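Local coordinates for protein lasso peptide isopeptidase AtxE2 (Asticcacaulis excentricus, PDB 5TXE) that hydrolyses the isopeptide bond of the lasso peptides astexin-2 and astexin-3, recognising their threaded structure and turning them into linear peptides, at residues A[113-121]-A[565-573]; A[549-557]-A[604-614]. The protein carries 1 engineered substitution. All coordinates share one frame; numbering follows the deposited sequence.

Contact 1 of 2, residues A[113-121]-A[565-573]; sequences IPSWGYARN and RISGALKAY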
loop_
_atom_site.group_PDB
_atom_site.type_symbol
_atom_site.label_atom_id
_atom_site.label_comp_id
_atom_site.label_asym_id
_atom_site.label_seq_id
_atom_site.Cartn_x
_atom_site.Cartn_y
_atom_site.Cartn_z
ATOM N N ILE A 113 -12.969 -3.945 3.257
ATOM C CA ILE A 113 -13.623 -4.829 2.273
ATOM C C ILE A 113 -14.086 -6.130 2.935
ATOM O O ILE A 113 -13.603 -6.486 4.042
ATOM C CB ILE A 113 -12.646 -5.252 1.126
ATOM C CG1 ILE A 113 -11.403 -5.965 1.683
ATOM C CG2 ILE A 113 -12.223 -4.083 0.263
ATOM C CD1 ILE A 113 -10.651 -6.793 0.617
ATOM N N PRO A 114 -14.991 -6.866 2.270
ATOM C CA PRO A 114 -15.272 -8.229 2.673
ATOM C C PRO A 114 -14.044 -9.079 2.367
ATOM O O PRO A 114 -13.381 -8.829 1.397
ATOM C CB PRO A 114 -16.417 -8.655 1.758
ATOM C CG PRO A 114 -16.978 -7.403 1.181
ATOM C CD PRO A 114 -15.827 -6.428 1.137
ATOM N N SER A 115 -13.752 -10.050 3.216
ATOM C CA SER A 115 -12.693 -11.047 3.004
ATOM C C SER A 115 -13.003 -12.270 3.855
ATOM O O SER A 115 -13.555 -12.142 4.967
ATOM C CB SER A 115 -11.339 -10.566 3.471
ATOM O OG SER A 115 -10.858 -9.480 2.692
ATOM N N TRP A 116 -12.606 -13.434 3.317
ATOM C CA TRP A 116 -12.660 -14.717 4.001
ATOM C C TRP A 116 -14.037 -15.172 4.347
ATOM O O TRP A 116 -14.207 -16.014 5.243
ATOM C CB TRP A 116 -11.866 -14.659 5.284
ATOM C CG TRP A 116 -10.466 -14.065 5.135
ATOM C CD1 TRP A 116 -10.047 -12.872 5.562
ATOM C CD2 TRP A 116 -9.324 -14.721 4.577
ATOM N NE1 TRP A 116 -8.697 -12.711 5.299
ATOM C CE2 TRP A 116 -8.236 -13.843 4.689
ATOM C CE3 TRP A 116 -9.128 -15.955 3.971
ATOM C CZ2 TRP A 116 -6.960 -14.177 4.221
ATOM C CZ3 TRP A 116 -7.883 -16.285 3.522
ATOM C CH2 TRP A 116 -6.806 -15.404 3.640
ATOM N N GLY A 117 -15.038 -14.579 3.713
ATOM C CA GLY A 117 -16.409 -14.840 4.110
ATOM C C GLY A 117 -16.962 -13.943 5.193
ATOM O O GLY A 117 -18.163 -14.066 5.564
ATOM N N TYR A 118 -16.153 -12.993 5.658
ATOM C CA TYR A 118 -16.640 -11.931 6.514
ATOM C C TYR A 118 -17.133 -10.752 5.668
ATOM O O TYR A 118 -16.518 -10.377 4.669
ATOM C CB TYR A 118 -15.541 -11.432 7.468
ATOM C CG TYR A 118 -15.049 -12.519 8.389
ATOM C CD1 TYR A 118 -15.928 -13.188 9.249
ATOM C CD2 TYR A 118 -13.728 -12.902 8.387
ATOM C CE1 TYR A 118 -15.499 -14.183 10.087
ATOM C CE2 TYR A 118 -13.288 -13.883 9.252
ATOM C CZ TYR A 118 -14.190 -14.543 10.090
ATOM O OH TYR A 118 -13.797 -15.567 10.948
ATOM N N ALA A 119 -18.207 -10.124 6.118
ATOM C CA ALA A 119 -18.725 -8.935 5.436
ATOM C C ALA A 119 -17.802 -7.710 5.533
ATOM O O ALA A 119 -17.792 -6.838 4.653
ATOM C CB ALA A 119 -20.107 -8.594 5.966
ATOM N N ARG A 120 -16.989 -7.669 6.578
ATOM C CA ARG A 120 -16.029 -6.620 6.734
ATOM C C ARG A 120 -14.800 -7.098 7.488
ATOM O O ARG A 120 -14.874 -7.303 8.646
ATOM C CB ARG A 120 -16.646 -5.485 7.527
ATOM C CG ARG A 120 -15.731 -4.282 7.563
ATOM C CD ARG A 120 -16.466 -3.040 7.957
ATOM N NE ARG A 120 -16.562 -2.982 9.407
ATOM C CZ ARG A 120 -17.360 -2.129 10.051
ATOM N NH1 ARG A 120 -18.139 -1.278 9.364
ATOM N NH2 ARG A 120 -17.386 -2.128 11.380
ATOM N N ASN A 121 -13.671 -7.277 6.816
ATOM C CA ASN A 121 -12.484 -7.791 7.457
ATOM C C ASN A 121 -11.935 -6.683 8.380
ATOM O O ASN A 121 -12.327 -5.537 8.261
ATOM C CB ASN A 121 -11.469 -8.194 6.370
ATOM C CG ASN A 121 -10.339 -9.101 6.884
ATOM O OD1 ASN A 121 -10.497 -9.830 7.871
ATOM N ND2 ASN A 121 -9.176 -9.043 6.204
ATOM N N ARG A 565 -11.824 -20.151 10.887
ATOM C CA ARG A 565 -12.140 -19.816 9.499
ATOM C C ARG A 565 -10.905 -19.393 8.693
ATOM O O ARG A 565 -10.593 -19.987 7.657
ATOM C CB ARG A 565 -13.169 -18.737 9.480
ATOM C CG ARG A 565 -13.423 -17.983 8.198
ATOM C CD ARG A 565 -13.774 -18.900 7.069
ATOM N NE ARG A 565 -15.078 -19.493 7.257
ATOM C CZ ARG A 565 -16.231 -18.901 6.967
ATOM N NH1 ARG A 565 -16.258 -17.660 6.518
ATOM N NH2 ARG A 565 -17.363 -19.567 7.160
ATOM N N ILE A 566 -10.209 -18.363 9.145
ATOM C CA ILE A 566 -9.031 -17.938 8.456
ATOM C C ILE A 566 -7.911 -18.976 8.541
ATOM O O ILE A 566 -7.202 -19.170 7.552
ATOM C CB ILE A 566 -8.559 -16.558 8.913
ATOM C CG1 ILE A 566 -9.542 -15.502 8.383
ATOM C CG2 ILE A 566 -7.190 -16.216 8.345
ATOM C CD1 ILE A 566 -9.393 -14.154 9.073
ATOM N N SER A 567 -7.752 -19.603 9.714
ATOM C CA SER A 567 -6.779 -20.642 9.867
ATOM C C SER A 567 -6.941 -21.745 8.791
ATOM O O SER A 567 -5.974 -22.160 8.143
ATOM C CB SER A 567 -6.846 -21.263 11.262
ATOM O OG SER A 567 -6.018 -22.414 11.306
ATOM N N GLY A 568 -8.158 -22.225 8.640
ATOM C CA GLY A 568 -8.498 -23.230 7.627
ATOM C C GLY A 568 -8.245 -22.739 6.202
ATOM O O GLY A 568 -7.696 -23.469 5.386
ATOM N N ALA A 569 -8.591 -21.500 5.906
ATOM C CA ALA A 569 -8.431 -20.955 4.543
ATOM C C ALA A 569 -6.976 -20.759 4.163
ATOM O O ALA A 569 -6.646 -20.763 2.986
ATOM C CB ALA A 569 -9.192 -19.629 4.381
ATOM N N LEU A 570 -6.090 -20.587 5.136
ATOM C CA LEU A 570 -4.684 -20.305 4.815
ATOM C C LEU A 570 -3.904 -21.526 4.322
ATOM O O LEU A 570 -2.896 -21.404 3.630
ATOM C CB LEU A 570 -3.938 -19.720 6.011
ATOM C CG LEU A 570 -4.283 -18.288 6.436
ATOM C CD1 LEU A 570 -3.546 -17.925 7.723
ATOM C CD2 LEU A 570 -3.936 -17.312 5.336
ATOM N N LYS A 571 -4.374 -22.678 4.714
ATOM C CA LYS A 571 -3.797 -23.951 4.340
ATOM C C LYS A 571 -3.687 -24.062 2.796
ATOM O O LYS A 571 -2.674 -24.504 2.294
ATOM C CB LYS A 571 -4.658 -25.034 5.009
ATOM C CG LYS A 571 -4.464 -26.446 4.582
ATOM C CD LYS A 571 -3.166 -27.036 5.093
ATOM C CE LYS A 571 -3.170 -28.551 4.875
ATOM N NZ LYS A 571 -1.815 -29.101 5.031
ATOM N N ALA A 572 -4.668 -23.583 2.043
ATOM C CA ALA A 572 -4.580 -23.651 0.580
ATOM C C ALA A 572 -3.496 -22.742 0.030
ATOM O O ALA A 572 -3.015 -22.946 -1.117
ATOM C CB ALA A 572 -5.931 -23.315 -0.070
ATOM N N TYR A 573 -3.080 -21.744 0.816
ATOM C CA TYR A 573 -2.034 -20.818 0.379
ATOM C C TYR A 573 -0.627 -21.363 0.679
ATOM O O TYR A 573 0.391 -20.699 0.400
ATOM C CB TYR A 573 -2.184 -19.491 1.110
ATOM C CG TYR A 573 -3.249 -18.580 0.574
ATOM C CD1 TYR A 573 -4.572 -18.706 0.964
ATOM C CD2 TYR A 573 -2.911 -17.520 -0.301
ATOM C CE1 TYR A 573 -5.563 -17.842 0.474
ATOM C CE2 TYR A 573 -3.896 -16.660 -0.803
ATOM C CZ TYR A 573 -5.217 -16.819 -0.414
ATOM O OH TYR A 573 -6.165 -15.944 -0.892
HETATM O O HOH W 1 -11.285 -16.623 11.198
#
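Trp116 comes nearest to helix 563-570 at Ile566, with 6.6 Å between their CA atoms, and sits in a type I' turn from Ser115 to Tyr118 closed by Tyr118 N to Ser115 O. The indole leaves this turn with CG anti to the carbonyl carbon (chi1 -49°) and crosses the Ile566 side chain at about a right angle. Ile566 CG1 lies over one of its faces, 3.8 Å from the centroid of the five-membered ring and 16° off the normal, a CH-pi contact. The benzo end is met by Ala569 CB, 3.7 Å from Trp116 CZ3, and by Leu570 CD2, 3.8 Å from Trp116 CH2. Arg565, its chain bent at chi2 and chi3, folds back so that NH1 donates to Trp116 O at 2.9 Å; this bond runs in the carbonyl plane, on a lone pair. Ile566 CD1 reaches the edge of the Tyr118 ring, 3.9 Å from Tyr118 CE2. A water bridges Tyr118 OH and Ile566 N, while the same hydroxyl is bonded to Glu211 O. Trp116, experimentally important for activity, bonds the bound peptide's backbone through NE1 and stacks with one of its aromatic side chains. Tyr573, farther along the same segment, packs on Ile483 of helix 482-490. A loop from the N-terminal part of the chain, between strands 100-104 and 133-134, meets helix 563-570 of the prolyl oligopeptidase family region, together bordering the peptide.

Contact 2 of 2, residues A[549-557]-A[604-614]; sequences SSCCTDSFT and IQSADEEYLGA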
loop_
_atom_site.group_PDB
_atom_site.type_symbol
_atom_site.label_atom_id
_atom_site.label_comp_id
_atom_site.label_asym_id
_atom_site.label_seq_id
_atom_site.Cartn_x
_atom_site.Cartn_y
_atom_site.Cartn_z
ATOM N N SER A 549 7.182 -4.655 12.646
ATOM C CA SER A 549 5.924 -4.086 13.123
ATOM C C SER A 549 4.986 -5.152 13.692
ATOM O O SER A 549 4.012 -4.827 14.350
ATOM C CB SER A 549 5.205 -3.432 11.990
ATOM O OG SER A 549 4.728 -4.446 11.117
ATOM N N SER A 550 5.279 -6.403 13.442
ATOM C CA SER A 550 4.479 -7.474 13.965
ATOM C C SER A 550 5.295 -8.751 14.204
ATOM O O SER A 550 6.405 -8.914 13.708
ATOM C CB SER A 550 3.340 -7.810 13.013
ATOM O OG SER A 550 3.852 -8.277 11.769
ATOM N N CYS A 551 4.708 -9.635 14.996
ATOM C CA CYS A 551 5.232 -10.934 15.282
ATOM C C CYS A 551 3.981 -11.781 15.682
ATOM O O CYS A 551 2.987 -11.226 16.185
ATOM C CB CYS A 551 6.280 -10.814 16.388
ATOM S SG CYS A 551 7.464 -12.184 16.436
ATOM N N CYS A 552 3.941 -13.076 15.378
ATOM C CA CYS A 552 5.087 -13.852 14.829
ATOM C C CYS A 552 4.657 -14.698 13.667
ATOM O O CYS A 552 3.457 -14.846 13.365
ATOM C CB CYS A 552 5.632 -14.770 15.925
ATOM S SG CYS A 552 6.400 -13.822 17.269
ATOM N N THR A 553 5.629 -15.274 12.988
ATOM C CA THR A 553 5.303 -16.229 11.941
ATOM C C THR A 553 5.354 -17.622 12.530
ATOM O O THR A 553 6.437 -18.284 12.503
ATOM C CB THR A 553 6.270 -16.066 10.754
ATOM O OG1 THR A 553 6.320 -14.686 10.366
ATOM C CG2 THR A 553 5.816 -16.946 9.632
ATOM N N ASP A 554 4.240 -18.040 13.124
ATOM C CA ASP A 554 4.197 -19.261 13.955
ATOM C C ASP A 554 2.800 -19.787 13.997
ATOM O O ASP A 554 1.879 -19.093 13.519
ATOM C CB ASP A 554 4.815 -19.053 15.359
ATOM C CG ASP A 554 4.007 -18.103 16.303
ATOM O OD1 ASP A 554 3.003 -17.468 15.887
ATOM O OD2 ASP A 554 4.435 -17.964 17.500
ATOM N N SER A 555 2.618 -21.011 14.492
ATOM C CA SER A 555 1.281 -21.605 14.528
ATOM C C SER A 555 0.354 -20.825 15.429
ATOM O O SER A 555 -0.843 -20.707 15.137
ATOM C CB SER A 555 1.264 -23.087 14.972
ATOM O OG SER A 555 1.835 -23.194 16.251
ATOM N N PHE A 556 0.889 -20.274 16.513
ATOM C CA PHE A 556 0.035 -19.560 17.425
ATOM C C PHE A 556 -0.656 -18.411 16.688
ATOM O O PHE A 556 -1.892 -18.275 16.676
ATOM C CB PHE A 556 0.818 -19.034 18.582
ATOM C CG PHE A 556 -0.037 -18.216 19.512
ATOM C CD1 PHE A 556 -0.952 -18.815 20.305
ATOM C CD2 PHE A 556 0.077 -16.852 19.556
ATOM C CE1 PHE A 556 -1.752 -18.076 21.162
ATOM C CE2 PHE A 556 -0.725 -16.094 20.391
ATOM C CZ PHE A 556 -1.648 -16.718 21.231
ATOM N N THR A 557 0.146 -17.633 15.995
ATOM C CA THR A 557 -0.401 -16.493 15.276
ATOM C C THR A 557 -1.281 -16.938 14.107
ATOM O O THR A 557 -2.379 -16.420 13.912
ATOM C CB THR A 557 0.723 -15.541 14.777
ATOM O OG1 THR A 557 1.524 -15.090 15.875
ATOM C CG2 THR A 557 0.161 -14.383 14.119
ATOM N N ILE A 604 10.059 -4.800 18.395
ATOM C CA ILE A 604 8.739 -4.979 17.761
ATOM C C ILE A 604 7.839 -3.785 18.117
ATOM O O ILE A 604 7.581 -3.517 19.302
ATOM C CB ILE A 604 8.061 -6.286 18.238
ATOM C CG1 ILE A 604 9.003 -7.494 18.045
ATOM C CG2 ILE A 604 6.779 -6.570 17.515
ATOM C CD1 ILE A 604 8.668 -8.672 18.946
ATOM N N GLN A 605 7.334 -3.099 17.109
ATOM C CA GLN A 605 6.531 -1.911 17.338
ATOM C C GLN A 605 5.170 -2.248 16.826
ATOM O O GLN A 605 4.860 -2.033 15.637
ATOM C CB GLN A 605 7.139 -0.722 16.628
ATOM C CG GLN A 605 8.477 -0.318 17.233
ATOM C CD GLN A 605 8.783 1.157 17.132
ATOM O OE1 GLN A 605 8.233 1.970 17.918
ATOM N NE2 GLN A 605 9.715 1.528 16.245
ATOM N N SER A 606 4.353 -2.844 17.695
ATOM C CA SER A 606 3.105 -3.458 17.262
ATOM C C SER A 606 1.864 -2.627 17.552
ATOM O O SER A 606 1.777 -1.969 18.573
ATOM C CB SER A 606 2.965 -4.818 17.981
ATOM O OG SER A 606 1.840 -5.542 17.549
ATOM N N ALA A 607 0.891 -2.711 16.668
ATOM C CA ALA A 607 -0.477 -2.303 16.975
ATOM C C ALA A 607 -1.050 -3.205 18.046
ATOM O O ALA A 607 -0.696 -4.391 18.086
ATOM C CB ALA A 607 -1.329 -2.406 15.734
ATOM N N ASP A 608 -1.875 -2.653 18.941
ATOM C CA ASP A 608 -2.588 -3.468 19.877
ATOM C C ASP A 608 -3.373 -4.547 19.170
ATOM O O ASP A 608 -3.525 -5.660 19.665
ATOM C CB ASP A 608 -3.482 -2.673 20.850
ATOM C CG ASP A 608 -4.496 -1.754 20.164
ATOM O OD1 ASP A 608 -4.575 -1.620 18.896
ATOM O OD2 ASP A 608 -5.244 -1.121 20.951
ATOM N N GLU A 609 -3.876 -4.236 18.023
ATOM C CA GLU A 609 -4.677 -5.202 17.271
ATOM C C GLU A 609 -3.844 -6.397 16.740
ATOM O O GLU A 609 -4.419 -7.379 16.290
ATOM C CB GLU A 609 -5.356 -4.444 16.154
ATOM C CG GLU A 609 -6.300 -5.216 15.287
ATOM C CD GLU A 609 -7.210 -4.308 14.437
ATOM O OE1 GLU A 609 -6.906 -4.127 13.233
ATOM O OE2 GLU A 609 -8.206 -3.763 14.978
ATOM N N GLU A 610 -2.514 -6.369 16.872
ATOM C CA GLU A 610 -1.706 -7.522 16.471
ATOM C C GLU A 610 -0.820 -8.037 17.553
ATOM O O GLU A 610 -0.189 -9.081 17.351
ATOM C CB GLU A 610 -0.814 -7.169 15.266
ATOM C CG GLU A 610 -1.621 -6.821 14.018
ATOM C CD GLU A 610 -0.740 -6.618 12.775
ATOM O OE1 GLU A 610 0.319 -5.902 12.828
ATOM O OE2 GLU A 610 -1.147 -7.137 11.712
ATOM N N TYR A 611 -0.748 -7.362 18.695
ATOM C CA TYR A 611 0.256 -7.754 19.673
ATOM C C TYR A 611 0.081 -9.123 20.276
ATOM O O TYR A 611 1.080 -9.696 20.702
ATOM C CB TYR A 611 0.433 -6.720 20.792
ATOM C CG TYR A 611 -0.330 -6.955 22.072
ATOM C CD1 TYR A 611 -1.694 -6.810 22.128
ATOM C CD2 TYR A 611 0.325 -7.238 23.230
ATOM C CE1 TYR A 611 -2.393 -7.040 23.310
ATOM C CE2 TYR A 611 -0.346 -7.421 24.422
ATOM C CZ TYR A 611 -1.707 -7.336 24.461
ATOM O OH TYR A 611 -2.372 -7.551 25.638
ATOM N N LEU A 612 -1.150 -9.638 20.372
ATOM C CA LEU A 612 -1.369 -10.862 21.051
ATOM C C LEU A 612 -0.557 -11.998 20.418
ATOM O O LEU A 612 -0.028 -12.864 21.123
ATOM C CB LEU A 612 -2.831 -11.269 21.018
ATOM C CG LEU A 612 -3.761 -10.426 21.911
ATOM C CD1 LEU A 612 -5.204 -10.848 21.742
ATOM C CD2 LEU A 612 -3.340 -10.568 23.340
ATOM N N GLY A 613 -0.480 -11.947 19.100
ATOM C CA GLY A 613 0.334 -12.843 18.291
ATOM C C GLY A 613 1.796 -12.878 18.637
ATOM O O GLY A 613 2.460 -13.917 18.456
ATOM N N ALA A 614 2.293 -11.797 19.221
ATOM C CA ALA A 614 3.680 -11.711 19.511
ATOM C C ALA A 614 4.030 -12.343 20.838
ATOM O O ALA A 614 5.206 -12.630 21.126
ATOM C CB ALA A 614 4.117 -10.265 19.527
HETATM O O HOH W 2 1.937 -4.913 10.960
HETATM O O HOH W 3 1.462 -4.092 14.109
HETATM O O HOH W 4 2.534 -8.132 16.646
HETATM O O HOH W 5 0.455 -10.834 15.397
HETATM O O HOH W 6 4.490 -15.814 19.235
#
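With OG1 anti to its carbonyl carbon (chi1 -57°), Thr557 places that oxygen 3.0 Å from Gly613 O, while Glu610, extended beyond CG, carries OE1 to 3.6 Å from Ser550 CB. The single hydroxyl proton of Thr557 goes to Asp554 OD1, on the syn side of the carboxylate, so the approach to Gly613 O is not counted as a bond. Thr557 N reaches OD1 from above that plane; two bonds grip OD1, and the one from Thr557 N caps helix 555-560, with Asp554 at its N-cap. Cys552 N in turn donates to Thr557 OG1 at 165°. Phe556 turns its ring edge to a carbonyl, CE2 lying 3.4 Å from Leu612 O. The Cys551-Cys552 disulfide spans a cis peptide bond; Cys551 CB packs against Ala614 CB at 3.9 Å and Ile604 CD1 at 4.1 Å. Ser606 CA makes a CA-H...O contact with Ser549 O, 3.3 Å. One water donates to Cys551 O and Glu610 O, another joins Asp554 OD2 to Gly613 O, and a third, 2.7 Å from Ser549 O, accepts from Ala607 N. Glu610, inferred to belong to the charge relay, bonds His638 ND1 through OE2. Ser550 packs on helix 528-539. The contact starts at the C-terminal ends of parallel neighbours 545-548 and 602-607, as in alpha/beta-hydrolases: 549-557 follows the first, and 604-614 includes the end of the second and continues beyond it.

How the contacts relate
The centres of the two contacts lie 18 Å apart and their nearest atoms about 6 Å, so they do not touch. Along the chain their segments alternate: 113-121, then 549-557, 565-573 and 604-614. Contact 2 lies within the catalytic domain, at the C-terminal ends of strands 545-548 and 602-607 of its mixed sheet, whereas contact 1 brings a distant N-terminal loop against that domain. Helices 555-560 and 563-570, with Asn562, important for activity and binding astexin-3, in the short link between them, thus run from the segment that packs against the Glu610 segment to the helix that packs on Trp116, whose side chain is about 11 Å from that of His638.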